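Long-range contact in copper-transporting atpase (Sulfolobus solfataricus, PDB 2YJ3), which probably couples ATP hydrolysis to the transport of copper across the cell membrane, this chain being its soluble catalytic domain: residues A213-N225 against A234-L246. The protein carries 1 engineered substitution. Sequence-based numbering, arbitrary orientation.
Sequences ALALADVSVAMGN and ADIILVSNDIGTL
Strands 219-223 and 236-238 pair in parallel in the central sheet of the haloacid dehalogenase-like P-domain of this P-type ATPase. Ile236 N donates to Ser220 O, Ala222 N to Ile236 O, and Leu238 N to Ala222 O, the last almost straight (2.7 Å, 175°). At the entrance to the ladder the Ser220 chi1 of 57° places OG to accept from Asp235 N, 2.9 Å away and nearly straight (173°). Ala222 CB meets Ala234 CB on one face. On the other, Val221 CG1 meets Leu246 CD2 tip to tip at 3.7 Å. The bent Met223 side chain crosses Ile243 at about a right angle, SD 3.3 Å from CD1. Beyond the strands, Asn241 OD1 takes weak, bent bonds from Gly224 N (3.1 Å) and poorly ordered Asn225 N (3.2 Å). A leucine in place of Asn241 would probably cost Asn225 N this acceptor and leave Gly224 N its weak bond to Leu238 O, holding the turn less firmly. The Asn225 side chain lies about 7 Å from that of Thr36, which binds ATP in another structure. Strand 219-223 also bonds to strand 201-205, while strand 15-16 runs antiparallel beyond 236-238. Helix 20-27 covers Val219 and Ile236 through Val21.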
ATOM      1  N   ALA A 213       7.968  -5.938  10.253  1.00 40.28           N
ATOM      2  CA  ALA A 213       8.994  -6.185   9.235  1.00 43.23           C
ATOM      3  C   ALA A 213      10.007  -5.040   9.163  1.00 38.35           C
ATOM      4  O   ALA A 213      11.214  -5.272   9.078  1.00 41.02           O
ATOM      5  CB  ALA A 213       8.353  -6.405   7.873  1.00 42.95           C
ATOM      6  N   LEU A 214       9.499  -3.812   9.200  1.00 35.27           N
ATOM      7  CA  LEU A 214      10.340  -2.613   9.203  1.00 39.07           C
ATOM      8  C   LEU A 214      11.202  -2.571  10.447  1.00 47.82           C
ATOM      9  O   LEU A 214      12.406  -2.289  10.379  1.00 48.53           O
ATOM     10  CB  LEU A 214       9.471  -1.351   9.160  1.00 37.22           C
ATOM     11  CG  LEU A 214       8.620  -1.169   7.898  1.00 42.34           C
ATOM     12  CD1 LEU A 214       7.576  -0.071   8.080  1.00 43.57           C
ATOM     13  CD2 LEU A 214       9.507  -0.891   6.688  1.00 42.23           C
ATOM     14  N   ALA A 215      10.576  -2.845  11.589  1.00 44.76           N
ATOM     15  CA  ALA A 215      11.280  -2.803  12.860  1.00 47.93           C
ATOM     16  C   ALA A 215      12.520  -3.691  12.816  1.00 51.67           C
ATOM     17  O   ALA A 215      13.507  -3.414  13.490  1.00 61.29           O
ATOM     18  CB  ALA A 215      10.357  -3.214  14.003  1.00 46.60           C
ATOM     19  N   LEU A 216      12.480  -4.746  12.004  1.00 45.53           N
ATOM     20  CA  LEU A 216      13.627  -5.643  11.877  1.00 44.15           C
ATOM     21  C   LEU A 216      14.572  -5.283  10.734  1.00 46.06           C
ATOM     22  O   LEU A 216      15.668  -5.834  10.639  1.00 48.00           O
ATOM     23  CB  LEU A 216      13.164  -7.091  11.690  1.00 55.03           C
ATOM     24  CG  LEU A 216      12.504  -7.791  12.878  1.00 58.95           C
ATOM     25  CD1 LEU A 216      12.241  -9.245  12.538  1.00 63.63           C
ATOM     26  CD2 LEU A 216      13.384  -7.686  14.114  1.00 58.05           C
ATOM     27  N   ALA A 217      14.156  -4.388   9.846  1.00 45.83           N
ATOM     28  CA  ALA A 217      15.000  -4.060   8.708  1.00 45.25           C
ATOM     29  C   ALA A 217      16.306  -3.464   9.218  1.00 49.04           C
ATOM     30  O   ALA A 217      16.321  -2.772  10.237  1.00 57.38           O
ATOM     31  CB  ALA A 217      14.292  -3.083   7.774  1.00 45.36           C
ATOM     32  N   ASP A 218      17.404  -3.734   8.525  1.00 45.63           N
ATOM     33  CA  ASP A 218      18.658  -3.069   8.863  1.00 54.40           C
ATOM     34  C   ASP A 218      18.491  -1.550   8.789  1.00 51.67           C
ATOM     35  O   ASP A 218      18.875  -0.829   9.708  1.00 50.68           O
ATOM     36  CB  ASP A 218      19.799  -3.583   7.989  1.00 62.33           C
ATOM     37  CG  ASP A 218      20.239  -4.983   8.396  1.00 66.34           C
ATOM     38  OD1 ASP A 218      20.660  -5.146   9.561  1.00 63.74           O
ATOM     39  OD2 ASP A 218      20.136  -5.918   7.573  1.00 68.57           O
ATOM     40  N   VAL A 219      17.893  -1.067   7.708  1.00 45.57           N
ATOM     41  CA  VAL A 219      17.421   0.314   7.685  1.00 45.46           C
ATOM     42  C   VAL A 219      16.029   0.364   7.090  1.00 39.30           C
ATOM     43  O   VAL A 219      15.768  -0.197   6.029  1.00 44.62           O
ATOM     44  CB  VAL A 219      18.416   1.306   7.010  1.00 64.33           C
ATOM     45  CG1 VAL A 219      19.438   0.558   6.180  1.00 70.07           C
ATOM     46  CG2 VAL A 219      17.675   2.386   6.191  1.00 59.93           C
ATOM     47  N   SER A 220      15.129   1.000   7.820  1.00 30.15           N
ATOM     48  CA  SER A 220      13.733   1.007   7.471  1.00 34.02           C
ATOM     49  C   SER A 220      13.287   2.382   7.011  1.00 38.23           C
ATOM     50  O   SER A 220      13.655   3.399   7.593  1.00 36.75           O
ATOM     51  CB  SER A 220      12.895   0.595   8.680  1.00 37.44           C
ATOM     52  OG  SER A 220      13.153   1.457   9.777  1.00 40.28           O
ATOM     53  N   VAL A 221      12.452   2.389   5.982  1.00 37.03           N
ATOM     54  CA  VAL A 221      11.866   3.607   5.477  1.00 33.12           C
ATOM     55  C   VAL A 221      10.346   3.480   5.501  1.00 33.73           C
ATOM     56  O   VAL A 221       9.785   2.541   4.940  1.00 34.68           O
ATOM     57  CB  VAL A 221      12.325   3.860   4.037  1.00 37.32           C
ATOM     58  CG1 VAL A 221      11.722   5.154   3.492  1.00 32.90           C
ATOM     59  CG2 VAL A 221      13.828   3.886   3.965  1.00 40.13           C
ATOM     60  N   ALA A 222       9.691   4.427   6.166  1.00 32.87           N
ATOM     61  CA  ALA A 222       8.241   4.554   6.158  1.00 34.58           C
ATOM     62  C   ALA A 222       7.793   5.646   5.186  1.00 37.86           C
ATOM     63  O   ALA A 222       8.409   6.710   5.121  1.00 35.32           O
ATOM     64  CB  ALA A 222       7.753   4.898   7.556  1.00 34.80           C
ATOM     65  N   MET A 223       6.705   5.399   4.456  1.00 36.20           N
ATOM     66  CA  MET A 223       6.081   6.444   3.649  1.00 41.02           C
ATOM     67  C   MET A 223       5.371   7.500   4.517  1.00 46.04           C
ATOM     68  O   MET A 223       4.986   7.238   5.658  1.00 47.51           O
ATOM     69  CB  MET A 223       5.091   5.837   2.653  1.00 38.17           C
ATOM     70  CG  MET A 223       5.688   4.763   1.754  1.00 41.68           C
ATOM     71  SD  MET A 223       6.920   5.399   0.595  1.00 43.85           S
ATOM     72  CE  MET A 223       5.895   6.480  -0.400  1.00 40.77           C
ATOM     73  N   GLY A 224       5.197   8.697   3.968  1.00 50.72           N
ATOM     74  CA  GLY A 224       4.417   9.720   4.639  1.00 53.83           C
ATOM     75  C   GLY A 224       2.938   9.381   4.598  1.00 64.77           C
ATOM     76  O   GLY A 224       2.146   9.970   5.335  1.00 66.47           O
ATOM     77  N   ASN A 225       2.574   8.417   3.746  1.00 72.06           N
ATOM     78  CA  ASN A 225       1.179   8.004   3.562  1.00 76.51           C
ATOM     79  C   ASN A 225       0.691   6.944   4.557  1.00 72.24           C
ATOM     80  O   ASN A 225       1.434   6.040   4.949  1.00 69.98           O
ATOM     81  CB  ASN A 225       0.908   7.579   2.100  1.00 87.43           C
ATOM     82  CG  ASN A 225       1.157   6.079   1.833  1.00 93.72           C
ATOM     83  OD1 ASN A 225       0.744   5.208   2.603  1.00 95.03           O
ATOM     84  ND2 ASN A 225       1.795   5.784   0.703  1.00 93.26           N
ATOM     85  N   ALA A 234      10.240   4.260  12.308  1.00 65.78           N
ATOM     86  CA  ALA A 234      11.111   3.912  11.185  1.00 51.12           C
ATOM     87  C   ALA A 234      12.363   4.782  11.158  1.00 43.52           C
ATOM     88  O   ALA A 234      12.346   5.932  11.599  1.00 41.28           O
ATOM     89  CB  ALA A 234      10.350   4.054   9.863  1.00 45.99           C
ATOM     90  N   ASP A 235      13.447   4.235  10.624  1.00 36.74           N
ATOM     91  CA  ASP A 235      14.700   4.970  10.526  1.00 39.35           C
ATOM     92  C   ASP A 235      14.561   6.229   9.684  1.00 45.11           C
ATOM     93  O   ASP A 235      15.147   7.270   9.994  1.00 48.99           O
ATOM     94  CB  ASP A 235      15.780   4.075   9.934  1.00 41.64           C
ATOM     95  CG  ASP A 235      16.225   2.992  10.897  1.00 50.11           C
ATOM     96  OD1 ASP A 235      15.808   3.030  12.075  1.00 52.08           O
ATOM     97  OD2 ASP A 235      16.997   2.108  10.480  1.00 53.43           O
ATOM     98  N   ILE A 236      13.790   6.128   8.605  1.00 39.74           N
ATOM     99  CA  ILE A 236      13.589   7.263   7.715  1.00 35.87           C
ATOM    100  C   ILE A 236      12.142   7.398   7.331  1.00 37.88           C
ATOM    101  O   ILE A 236      11.539   6.455   6.828  1.00 42.52           O
ATOM    102  CB  ILE A 236      14.374   7.114   6.416  1.00 37.67           C
ATOM    103  CG1 ILE A 236      15.865   7.013   6.703  1.00 44.84           C
ATOM    104  CG2 ILE A 236      14.062   8.287   5.481  1.00 29.98           C
ATOM    105  CD1 ILE A 236      16.649   6.507   5.524  1.00 51.37           C
ATOM    106  N   ILE A 237      11.583   8.577   7.547  1.00 31.49           N
ATOM    107  CA  ILE A 237      10.238   8.832   7.073  1.00 36.71           C
ATOM    108  C   ILE A 237      10.273   9.658   5.775  1.00 41.81           C
ATOM    109  O   ILE A 237      10.882  10.742   5.720  1.00 33.68           O
ATOM    110  CB  ILE A 237       9.388   9.511   8.166  1.00 39.30           C
ATOM    111  CG1 ILE A 237       9.456   8.683   9.454  1.00 45.73           C
ATOM    112  CG2 ILE A 237       7.961   9.703   7.695  1.00 37.56           C
ATOM    113  CD1 ILE A 237       8.464   9.095  10.514  1.00 46.85           C
ATOM    114  N   LEU A 238       9.649   9.125   4.725  1.00 36.80           N
ATOM    115  CA  LEU A 238       9.582   9.822   3.440  1.00 36.90           C
ATOM    116  C   LEU A 238       8.385  10.736   3.443  1.00 34.98           C
ATOM    117  O   LEU A 238       7.340  10.390   2.871  1.00 30.24           O
ATOM    118  CB  LEU A 238       9.439   8.842   2.273  1.00 42.15           C
ATOM    119  CG  LEU A 238      10.616   8.607   1.331  1.00 49.27           C
ATOM    120  CD1 LEU A 238      10.100   8.200  -0.037  1.00 50.99           C
ATOM    121  CD2 LEU A 238      11.466   9.840   1.201  1.00 48.32           C
ATOM    122  N   VAL A 239       8.532  11.903   4.077  1.00 34.44           N
ATOM    123  CA  VAL A 239       7.431  12.855   4.190  1.00 34.16           C
ATOM    124  C   VAL A 239       6.885  13.146   2.819  1.00 36.78           C
ATOM    125  O   VAL A 239       5.679  13.318   2.626  1.00 42.46           O
ATOM    126  CB  VAL A 239       7.897  14.221   4.720  1.00 40.41           C
ATOM    127  CG1 VAL A 239       6.693  15.063   5.109  1.00 38.98           C
ATOM    128  CG2 VAL A 239       8.833  14.051   5.873  1.00 42.63           C
ATOM    129  N   SER A 240       7.802  13.216   1.866  1.00 38.91           N
ATOM    130  CA  SER A 240       7.480  13.636   0.515  1.00 48.96           C
ATOM    131  C   SER A 240       6.773  12.529  -0.255  1.00 54.70           C
ATOM    132  O   SER A 240       6.133  12.782  -1.278  1.00 55.63           O
ATOM    133  CB  SER A 240       8.770  14.018  -0.205  1.00 47.84           C
ATOM    134  OG  SER A 240       9.723  12.974  -0.092  1.00 46.48           O
ATOM    135  N   ASN A 241       6.891  11.300   0.243  1.00 49.01           N
ATOM    136  CA  ASN A 241       6.454  10.133  -0.510  1.00 45.61           C
ATOM    137  C   ASN A 241       7.231  10.031  -1.805  1.00 44.26           C
ATOM    138  O   ASN A 241       6.833   9.326  -2.732  1.00 49.26           O
ATOM    139  CB  ASN A 241       4.962  10.194  -0.797  1.00 46.36           C
ATOM    140  CG  ASN A 241       4.131   9.921   0.427  1.00 51.62           C
ATOM    141  OD1 ASN A 241       4.253   8.861   1.043  1.00 45.00           O
ATOM    142  ND2 ASN A 241       3.281  10.878   0.797  1.00 56.25           N
ATOM    143  N   ASP A 242       8.358  10.729  -1.849  1.00 41.02           N
ATOM    144  CA  ASP A 242       9.197  10.759  -3.039  1.00 47.15           C
ATOM    145  C   ASP A 242      10.181   9.596  -3.028  1.00 43.60           C
ATOM    146  O   ASP A 242      11.301   9.734  -2.523  1.00 38.18           O
ATOM    147  CB  ASP A 242       9.952  12.088  -3.103  1.00 50.20           C
ATOM    148  CG  ASP A 242      10.426  12.412  -4.493  1.00 60.94           C
ATOM    149  OD1 ASP A 242      10.413  11.500  -5.345  1.00 57.03           O
ATOM    150  OD2 ASP A 242      10.808  13.582  -4.739  1.00 72.35           O
ATOM    151  N   ILE A 243       9.773   8.452  -3.580  1.00 41.25           N
ATOM    152  CA  ILE A 243      10.650   7.284  -3.576  1.00 37.17           C
ATOM    153  C   ILE A 243      11.823   7.475  -4.517  1.00 35.01           C
ATOM    154  O   ILE A 243      12.925   6.991  -4.251  1.00 39.99           O
ATOM    155  CB  ILE A 243       9.948   5.974  -3.995  1.00 43.63           C
ATOM    156  CG1 ILE A 243       8.476   5.962  -3.600  1.00 50.72           C
ATOM    157  CG2 ILE A 243      10.660   4.798  -3.369  1.00 42.69           C
ATOM    158  CD1 ILE A 243       8.171   5.008  -2.449  1.00 51.44           C
ATOM    159  N   GLY A 244      11.579   8.149  -5.633  1.00 40.72           N
ATOM    160  CA  GLY A 244      12.629   8.381  -6.612  1.00 47.80           C
ATOM    161  C   GLY A 244      13.828   9.024  -5.944  1.00 49.87           C
ATOM    162  O   GLY A 244      14.963   8.566  -6.077  1.00 52.15           O
ATOM    163  N   THR A 245      13.559  10.087  -5.200  1.00 45.46           N
ATOM    164  CA  THR A 245      14.590  10.803  -4.472  1.00 48.35           C
ATOM    165  C   THR A 245      15.268   9.919  -3.424  1.00 51.18           C
ATOM    166  O   THR A 245      16.437  10.115  -3.085  1.00 55.49           O
ATOM    167  CB  THR A 245      13.998  12.064  -3.825  1.00 50.87           C
ATOM    168  OG1 THR A 245      13.585  12.969  -4.859  1.00 51.78           O
ATOM    169  CG2 THR A 245      15.025  12.754  -2.929  1.00 51.89           C
ATOM    170  N   LEU A 246      14.540   8.940  -2.905  1.00 44.44           N
ATOM    171  CA  LEU A 246      15.150   8.012  -1.963  1.00 42.69           C
ATOM    172  C   LEU A 246      16.078   7.075  -2.712  1.00 43.56           C
ATOM    173  O   LEU A 246      17.191   6.786  -2.264  1.00 43.63           O
ATOM    174  CB  LEU A 246      14.088   7.205  -1.223  1.00 41.43           C
ATOM    175  CG  LEU A 246      14.664   6.082  -0.370  1.00 44.51           C
ATOM    176  CD1 LEU A 246      15.527   6.675   0.730  1.00 47.94           C
ATOM    177  CD2 LEU A 246      13.536   5.262   0.223  1.00 48.18           C
TER